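Local structure of cytokinin riboside 5'-monophosphate phosphoribohydrolase (Streptomyces coelicolor, 5ZI9) at residues M162-A167 and Q193-F198. The protein belongs to the possible lysine decarboxylase family of the SLOG clan and has a Rossmann-like core built on a parallel beta sheet. Sequence-based numbering, arbitrary orientation.
Sequences MFVKYA and QKVTRF
Val164, Val195 and Phe198 carry the apolar part of this contact, where the last turn of helix 156-165 meets the loop that runs from helix 177-191 to strand 200-203. The two valines meet methyl to methyl at an oblique angle, CG1 of Val164 lying 4.2 Å from CG2 of Val195. On Val164 the touching branch is the one anti to the backbone N (chi1 179°). The same CG1 sits 4.4 Å from CE1 of Phe198, so this one methyl touches both the second valine and the phenylalanine.

Phe198 also meets backbone oxygens. Its CE1 comes to 3.6 Å from the carbonyl O of Ala167, which lies at the ring edge, near the ring plane. The carbonyl O of Val164 stands 4.2 Å from CE1, obliquely to the ring. With CG anti to the backbone N (chi1 -160°), the ring reaches the turn that follows helix 156-165, beside Ala167.

Around this, Val190 of helix 177-191 packs against both Val195 and Phe198, and Phe170 of strand 167-172 meets the Phe198 ring edge-to-face. Lys165 takes no part across the two segments; its NZ forms a salt bridge with Asp50 of a second subunit.

Across the two segments the contact thus rests on dispersion and a ring edge next to carbonyl oxygen, probably with a weak electrostatic attraction, joining the helix-to-strand connections that lead into neighbouring strands 167-172 and 200-203 of the Rossmann-like parallel sheet by shape more than by directional bonds.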
# COMPACT_ATOMS: atom_id res chain seq x y z
N MET B 162 -16.54 -5.18 10.32
CA MET B 162 -16.07 -5.29 11.72
C MET B 162 -17.09 -6.02 12.66
O MET B 162 -16.71 -6.75 13.62
CB MET B 162 -15.77 -3.91 12.27
CG MET B 162 -14.82 -3.06 11.43
SD MET B 162 -13.11 -3.51 11.62
CE MET B 162 -12.39 -2.79 10.15
N PHE B 163 -18.37 -5.82 12.37
CA PHE B 163 -19.47 -6.43 13.10
C PHE B 163 -19.42 -7.93 12.99
O PHE B 163 -19.77 -8.59 13.92
CB PHE B 163 -20.85 -5.97 12.60
CG PHE B 163 -21.28 -4.61 13.10
CD1 PHE B 163 -21.29 -4.32 14.46
CD2 PHE B 163 -21.74 -3.63 12.23
CE1 PHE B 163 -21.71 -3.10 14.94
CE2 PHE B 163 -22.16 -2.40 12.70
CZ PHE B 163 -22.15 -2.14 14.06
N VAL B 164 -18.99 -8.46 11.85
CA VAL B 164 -18.90 -9.92 11.66
C VAL B 164 -17.57 -10.53 12.08
O VAL B 164 -17.53 -11.54 12.72
CB VAL B 164 -19.17 -10.30 10.21
CG1 VAL B 164 -19.05 -11.80 10.00
CG2 VAL B 164 -20.58 -9.80 9.85
N LYS B 165 -16.50 -9.87 11.71
CA LYS B 165 -15.14 -10.35 11.94
C LYS B 165 -14.83 -10.55 13.41
O LYS B 165 -14.08 -11.46 13.76
CB LYS B 165 -14.14 -9.35 11.32
CG LYS B 165 -12.67 -9.77 11.40
CD LYS B 165 -11.72 -8.73 10.80
CE LYS B 165 -10.40 -8.64 11.55
NZ LYS B 165 -9.34 -9.39 10.85
N TYR B 166 -15.32 -9.66 14.27
CA TYR B 166 -14.96 -9.68 15.70
C TYR B 166 -16.04 -10.33 16.54
O TYR B 166 -15.88 -10.41 17.77
CB TYR B 166 -14.63 -8.27 16.22
CG TYR B 166 -13.38 -7.76 15.60
CD1 TYR B 166 -12.15 -8.12 16.09
CD2 TYR B 166 -13.43 -6.96 14.44
CE1 TYR B 166 -10.99 -7.68 15.49
CE2 TYR B 166 -12.26 -6.55 13.80
CZ TYR B 166 -11.06 -6.90 14.34
OH TYR B 166 -9.93 -6.51 13.73
N ALA B 167 -17.13 -10.77 15.92
CA ALA B 167 -18.22 -11.41 16.64
C ALA B 167 -18.35 -12.89 16.25
O ALA B 167 -17.83 -13.32 15.21
CB ALA B 167 -19.51 -10.67 16.41
N GLN B 193 -23.09 -20.07 3.44
CA GLN B 193 -22.00 -20.77 4.12
C GLN B 193 -20.69 -20.06 3.99
O GLN B 193 -19.67 -20.68 4.11
CB GLN B 193 -21.91 -22.21 3.67
CG GLN B 193 -23.27 -22.88 3.59
CD GLN B 193 -23.19 -24.39 3.60
OE1 GLN B 193 -22.57 -25.01 2.72
NE2 GLN B 193 -23.82 -25.00 4.59
N LYS B 194 -20.73 -18.73 3.82
CA LYS B 194 -19.55 -17.87 3.95
C LYS B 194 -19.18 -17.72 5.39
O LYS B 194 -18.05 -17.37 5.70
CB LYS B 194 -19.76 -16.47 3.37
CG LYS B 194 -19.15 -16.32 1.98
CD LYS B 194 -18.21 -15.14 1.83
CE LYS B 194 -17.09 -15.45 0.85
NZ LYS B 194 -15.84 -16.03 1.45
N VAL B 195 -20.15 -17.88 6.26
CA VAL B 195 -19.89 -17.91 7.68
C VAL B 195 -20.54 -19.20 8.24
O VAL B 195 -21.51 -19.76 7.69
CB VAL B 195 -20.30 -16.55 8.31
CG1 VAL B 195 -20.91 -16.70 9.66
CG2 VAL B 195 -19.09 -15.64 8.42
N THR B 196 -19.95 -19.69 9.31
CA THR B 196 -20.39 -20.92 9.90
C THR B 196 -20.42 -20.75 11.43
O THR B 196 -19.69 -19.91 11.99
CB THR B 196 -19.44 -22.04 9.41
OG1 THR B 196 -20.14 -23.28 9.46
CG2 THR B 196 -18.10 -22.13 10.23
N ARG B 197 -21.29 -21.52 12.11
CA ARG B 197 -21.39 -21.52 13.58
C ARG B 197 -21.62 -20.13 14.14
O ARG B 197 -20.91 -19.66 15.04
CB ARG B 197 -20.14 -22.15 14.21
CG ARG B 197 -20.07 -23.65 14.00
CD ARG B 197 -18.72 -24.12 13.46
NE ARG B 197 -18.15 -25.21 14.26
CZ ARG B 197 -16.89 -25.27 14.75
NH1 ARG B 197 -15.99 -24.30 14.51
NH2 ARG B 197 -16.53 -26.33 15.47
N PHE B 198 -22.63 -19.48 13.57
CA PHE B 198 -22.89 -18.07 13.78
C PHE B 198 -24.35 -17.91 14.13
O PHE B 198 -25.19 -17.65 13.28
CB PHE B 198 -22.53 -17.29 12.54
CG PHE B 198 -22.29 -15.82 12.79
CD1 PHE B 198 -21.02 -15.37 13.13
CD2 PHE B 198 -23.33 -14.89 12.65
CE1 PHE B 198 -20.81 -14.04 13.36
CE2 PHE B 198 -23.13 -13.55 12.86
CZ PHE B 198 -21.87 -13.12 13.21